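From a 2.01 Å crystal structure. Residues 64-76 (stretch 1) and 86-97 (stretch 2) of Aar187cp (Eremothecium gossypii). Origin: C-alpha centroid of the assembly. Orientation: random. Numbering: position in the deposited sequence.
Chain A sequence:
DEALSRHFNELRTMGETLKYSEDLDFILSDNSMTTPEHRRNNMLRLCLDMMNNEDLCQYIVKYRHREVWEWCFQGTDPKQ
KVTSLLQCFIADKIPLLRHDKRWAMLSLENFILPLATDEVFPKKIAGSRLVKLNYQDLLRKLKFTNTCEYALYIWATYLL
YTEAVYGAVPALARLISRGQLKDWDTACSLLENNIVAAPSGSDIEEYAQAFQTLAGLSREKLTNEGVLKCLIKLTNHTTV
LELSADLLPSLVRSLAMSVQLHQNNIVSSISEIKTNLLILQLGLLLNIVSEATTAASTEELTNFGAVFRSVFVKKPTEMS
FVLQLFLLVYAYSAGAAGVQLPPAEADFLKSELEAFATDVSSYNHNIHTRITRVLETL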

# COMPACT_ATOMS: atom_id res chain seq x y z
N ARG A 64 -14.93 -18.64 26.60
CA ARG A 64 -15.39 -17.30 26.94
C ARG A 64 -15.04 -16.22 25.92
O ARG A 64 -14.86 -15.09 26.28
CB ARG A 64 -14.92 -16.95 28.37
CG ARG A 64 -15.47 -18.01 29.31
CD ARG A 64 -15.22 -17.69 30.75
NE ARG A 64 -15.94 -16.51 31.16
CZ ARG A 64 -15.91 -16.02 32.39
NH1 ARG A 64 -15.20 -16.63 33.34
NH2 ARG A 64 -16.58 -14.93 32.66
N HIS A 65 -14.90 -16.58 24.65
CA HIS A 65 -14.38 -15.68 23.68
C HIS A 65 -15.29 -14.45 23.52
O HIS A 65 -14.84 -13.29 23.59
CB HIS A 65 -14.19 -16.43 22.37
CG HIS A 65 -13.15 -15.82 21.46
ND1 HIS A 65 -12.82 -16.36 20.25
CD2 HIS A 65 -12.35 -14.66 21.63
CE1 HIS A 65 -11.86 -15.59 19.68
NE2 HIS A 65 -11.60 -14.53 20.53
N ARG A 66 -16.59 -14.65 23.38
CA ARG A 66 -17.47 -13.49 23.20
C ARG A 66 -17.51 -12.56 24.41
O ARG A 66 -17.52 -11.36 24.23
CB ARG A 66 -18.91 -13.87 22.88
CG ARG A 66 -19.81 -12.64 23.18
CD ARG A 66 -21.26 -12.93 23.43
NE ARG A 66 -21.54 -13.90 24.49
CZ ARG A 66 -21.72 -13.53 25.75
NH1 ARG A 66 -21.60 -12.24 26.09
NH2 ARG A 66 -22.01 -14.43 26.66
N GLU A 67 -17.49 -13.07 25.64
CA GLU A 67 -17.59 -12.16 26.78
C GLU A 67 -16.24 -11.37 26.92
O GLU A 67 -16.26 -10.15 27.23
CB GLU A 67 -17.85 -12.94 28.10
CG GLU A 67 -18.11 -12.06 29.30
CD GLU A 67 -18.06 -12.79 30.63
OE1 GLU A 67 -18.11 -14.04 30.64
OE2 GLU A 67 -17.96 -12.11 31.69
N VAL A 68 -15.10 -12.07 26.75
CA VAL A 68 -13.80 -11.37 26.87
C VAL A 68 -13.71 -10.24 25.77
O VAL A 68 -13.29 -9.13 26.03
CB VAL A 68 -12.59 -12.39 26.82
CG1 VAL A 68 -11.21 -11.72 26.63
CG2 VAL A 68 -12.58 -13.17 28.10
N TRP A 69 -14.16 -10.55 24.55
CA TRP A 69 -14.06 -9.62 23.43
C TRP A 69 -14.95 -8.44 23.67
O TRP A 69 -14.52 -7.32 23.46
CB TRP A 69 -14.48 -10.30 22.12
CG TRP A 69 -14.19 -9.51 20.84
CD1 TRP A 69 -15.02 -8.58 20.17
CD2 TRP A 69 -12.94 -9.55 20.05
NE1 TRP A 69 -14.40 -8.05 19.06
CE2 TRP A 69 -13.15 -8.65 18.90
CE3 TRP A 69 -11.75 -10.28 20.15
CZ2 TRP A 69 -12.18 -8.49 17.93
CZ3 TRP A 69 -10.78 -10.13 19.14
CH2 TRP A 69 -10.99 -9.25 18.06
N GLU A 70 -16.20 -8.67 24.08
CA GLU A 70 -17.13 -7.53 24.27
C GLU A 70 -16.66 -6.66 25.44
O GLU A 70 -16.83 -5.43 25.41
CB GLU A 70 -18.58 -8.00 24.49
CG GLU A 70 -19.19 -8.57 23.22
CD GLU A 70 -20.68 -8.96 23.34
OE1 GLU A 70 -21.26 -8.95 24.45
OE2 GLU A 70 -21.28 -9.30 22.30
N TRP A 71 -16.05 -7.30 26.43
CA TRP A 71 -15.44 -6.56 27.53
C TRP A 71 -14.27 -5.72 27.05
O TRP A 71 -14.27 -4.49 27.30
CB TRP A 71 -15.03 -7.48 28.72
CG TRP A 71 -14.50 -6.67 29.88
CD1 TRP A 71 -15.23 -6.09 30.90
CD2 TRP A 71 -13.11 -6.25 30.10
NE1 TRP A 71 -14.39 -5.40 31.78
CE2 TRP A 71 -13.11 -5.48 31.36
CE3 TRP A 71 -11.88 -6.52 29.45
CZ2 TRP A 71 -11.95 -4.93 31.88
CZ3 TRP A 71 -10.72 -5.96 29.99
CH2 TRP A 71 -10.75 -5.18 31.18
N CYS A 72 -13.32 -6.31 26.30
CA CYS A 72 -12.17 -5.52 25.84
C CYS A 72 -12.62 -4.37 24.93
O CYS A 72 -12.04 -3.29 24.97
CB CYS A 72 -11.09 -6.35 25.10
SG CYS A 72 -10.34 -7.64 26.18
N PHE A 73 -13.62 -4.57 24.10
CA PHE A 73 -13.88 -3.57 23.01
C PHE A 73 -15.13 -2.81 23.27
O PHE A 73 -15.65 -2.19 22.39
CB PHE A 73 -13.87 -4.20 21.61
CG PHE A 73 -12.54 -4.79 21.26
CD1 PHE A 73 -11.48 -3.97 20.93
CD2 PHE A 73 -12.31 -6.18 21.37
CE1 PHE A 73 -10.22 -4.52 20.62
CE2 PHE A 73 -11.06 -6.73 21.07
CZ PHE A 73 -10.00 -5.89 20.73
N GLN A 74 -15.58 -2.82 24.52
CA GLN A 74 -16.85 -2.11 24.88
C GLN A 74 -16.71 -0.58 24.60
O GLN A 74 -17.64 0.08 24.13
CB GLN A 74 -17.25 -2.37 26.36
CG GLN A 74 -18.70 -1.98 26.60
CD GLN A 74 -19.12 -2.04 28.07
OE1 GLN A 74 -18.31 -2.36 28.96
NE2 GLN A 74 -20.41 -1.77 28.34
N GLY A 75 -15.56 -0.04 24.95
CA GLY A 75 -15.21 1.34 24.64
C GLY A 75 -13.89 1.32 23.88
O GLY A 75 -12.94 0.56 24.22
N THR A 76 -13.82 2.13 22.83
CA THR A 76 -12.56 2.29 22.07
C THR A 76 -12.43 3.80 21.94
O THR A 76 -13.42 4.52 21.79
CB THR A 76 -12.65 1.64 20.70
OG1 THR A 76 -13.84 2.09 20.09
CG2 THR A 76 -12.79 0.11 20.76
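Stretch 2 86-97: LQCFIADKIPLL

Stretch 2 runs back along stretch 1 as a nearly antiparallel partner. Its helix, 86-93, crosses helix 64-72 at -157°, and the axes come no closer than 10.9 Å, a spacing wide enough to take aromatic rings between the backbones. The nearest CA pairs are His65 with Ile94 (CA to CA 8.0 Å) and Cys72 with Gln87 (CA to CA 6.6 Å), so the start of stretch 1 meets the extended tail that follows helix 86-93. That tail begins at Ile94, which leaves helical phi/psi at -142/69, and continues through Pro95 and Leu96 with psi near 144° and 166°.

Arg64 stays out of the contact and forms a salt bridge with Glu67 one turn on, Arg64 NH2 to Glu67 OE1 2.7 Å. His65 is the first to engage. Its CB points sideways, but the t rotamer brings the imidazole across, and His65 NE2 donates a hydrogen bond to Ile94 O at 2.9 Å. The acceptor lies near the ring plane, as such a bond requires, which leaves a face free for Leu96: Leu96 CD2 sits 3.9 Å from the centroid of the His65 ring. Arg66 points away.

Val68 points toward stretch 2 and makes a simple apolar contact, its CG1 3.9 Å from Ile94 CD1. One residue later, Trp69 covers more ground. Leu96 CD1 lies over its five-membered ring, 3.4 Å from the centroid, so the two methyls of one leucine cover a face of each of two rings a helical turn apart. Ile94 O lies near the ring plane, 3.2 Å from Trp69 CZ3; separately, Trp69 CH2 is 4.0 Å from Ala91 CB.

Glu70 and Trp71 make no contact, and the helical repeat brings Cys72 round toward stretch 2, its SG 3.9 Å from Ile90 CG2. Ile90 CG2 also lies 3.8 Å from Phe73 CE2. Phe73, the first residue to leave helical phi/psi, turns its ring edge to Gln87 O, 3.3 Å from Phe73 CZ, and to Ala91 N, 4.0 Å from the same CZ. Phe73 CZ is also 4.1 Å from Ala91 CB.

Two further hydrogen bonds come from Gln87. Gln87 NE2 donates to Cys72 O and to Gly75 O, each at 2.8 Å, so one buried amide spends both its protons joining two carbonyls three residues apart. Thr76 closes the contact with CG2 3.8 Å from Gln87 NE2. The rule is legible: apolar packing through the middle, with one side-chain-to-backbone hydrogen bond at the His65 end and two from Gln87 at the other.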

# COMPACT_ATOMS: atom_id res chain seq x y z
N LEU A 86 -3.17 -2.15 24.23
CA LEU A 86 -3.63 -3.38 24.82
C LEU A 86 -4.72 -4.01 23.96
O LEU A 86 -4.77 -5.22 23.84
CB LEU A 86 -4.20 -3.08 26.24
CG LEU A 86 -3.25 -2.40 27.21
CD1 LEU A 86 -3.87 -2.07 28.61
CD2 LEU A 86 -1.96 -3.19 27.33
N GLN A 87 -5.64 -3.19 23.41
CA GLN A 87 -6.74 -3.70 22.66
C GLN A 87 -6.21 -4.26 21.35
O GLN A 87 -6.77 -5.24 20.89
CB GLN A 87 -7.81 -2.63 22.33
CG GLN A 87 -8.58 -2.24 23.60
CD GLN A 87 -9.44 -1.01 23.40
OE1 GLN A 87 -8.94 0.05 23.04
NE2 GLN A 87 -10.72 -1.12 23.76
N CYS A 88 -5.21 -3.61 20.75
CA CYS A 88 -4.61 -4.20 19.50
C CYS A 88 -3.95 -5.61 19.80
O CYS A 88 -4.10 -6.52 19.01
CB CYS A 88 -3.54 -3.30 18.94
SG CYS A 88 -4.07 -1.72 18.27
N PHE A 89 -3.22 -5.77 20.91
CA PHE A 89 -2.73 -7.09 21.35
C PHE A 89 -3.85 -8.18 21.49
O PHE A 89 -3.73 -9.25 20.91
CB PHE A 89 -1.85 -6.97 22.63
CG PHE A 89 -1.54 -8.29 23.25
CD1 PHE A 89 -0.58 -9.14 22.68
CD2 PHE A 89 -2.27 -8.73 24.35
CE1 PHE A 89 -0.31 -10.38 23.24
CE2 PHE A 89 -2.01 -9.99 24.89
CZ PHE A 89 -1.03 -10.82 24.34
N ILE A 90 -4.96 -7.86 22.18
CA ILE A 90 -6.09 -8.72 22.29
C ILE A 90 -6.60 -9.17 20.90
O ILE A 90 -6.82 -10.39 20.66
CB ILE A 90 -7.22 -8.05 23.11
CG1 ILE A 90 -6.74 -7.86 24.54
CG2 ILE A 90 -8.55 -8.82 22.96
CD1 ILE A 90 -6.32 -9.17 25.17
N ALA A 91 -6.84 -8.22 20.00
CA ALA A 91 -7.33 -8.58 18.67
C ALA A 91 -6.37 -9.54 17.99
O ALA A 91 -6.78 -10.51 17.35
CB ALA A 91 -7.49 -7.35 17.78
N ASP A 92 -5.08 -9.23 18.09
CA ASP A 92 -4.05 -10.13 17.55
C ASP A 92 -3.87 -11.48 18.31
O ASP A 92 -3.56 -12.45 17.68
CB ASP A 92 -2.75 -9.37 17.48
CG ASP A 92 -1.65 -10.09 16.68
OD1 ASP A 92 -1.99 -10.77 15.67
OD2 ASP A 92 -0.43 -9.89 17.08
N LYS A 93 -4.10 -11.53 19.62
CA LYS A 93 -3.77 -12.72 20.41
C LYS A 93 -4.94 -13.69 20.34
O LYS A 93 -4.71 -14.88 20.31
CB LYS A 93 -3.54 -12.33 21.88
CG LYS A 93 -2.91 -13.42 22.72
CD LYS A 93 -1.61 -13.97 22.13
CE LYS A 93 -1.37 -15.35 22.70
NZ LYS A 93 0.09 -15.52 22.86
N ILE A 94 -6.18 -13.19 20.25
CA ILE A 94 -7.37 -14.07 20.22
C ILE A 94 -8.33 -13.47 19.26
O ILE A 94 -9.40 -12.93 19.67
CB ILE A 94 -8.06 -14.20 21.61
CG1 ILE A 94 -8.30 -12.78 22.22
CG2 ILE A 94 -7.23 -15.15 22.53
CD1 ILE A 94 -9.27 -12.75 23.43
N PRO A 95 -7.95 -13.52 17.98
CA PRO A 95 -8.76 -12.93 16.94
C PRO A 95 -10.08 -13.70 16.79
O PRO A 95 -10.11 -14.93 16.96
CB PRO A 95 -7.87 -13.16 15.66
CG PRO A 95 -6.99 -14.34 16.01
CD PRO A 95 -6.67 -14.05 17.47
N LEU A 96 -11.17 -13.01 16.49
CA LEU A 96 -12.42 -13.70 16.10
C LEU A 96 -12.27 -14.24 14.67
O LEU A 96 -11.33 -13.83 13.96
CB LEU A 96 -13.62 -12.72 16.10
CG LEU A 96 -13.84 -11.91 17.38
CD1 LEU A 96 -14.82 -10.79 17.09
CD2 LEU A 96 -14.35 -12.88 18.45
N LEU A 97 -13.18 -15.14 14.24
CA LEU A 97 -13.15 -15.60 12.86
C LEU A 97 -13.32 -14.40 11.96
O LEU A 97 -13.96 -13.42 12.41
CB LEU A 97 -14.32 -16.54 12.61
CG LEU A 97 -14.53 -17.75 13.50
CD1 LEU A 97 -16.01 -18.25 13.40
CD2 LEU A 97 -13.47 -18.78 13.11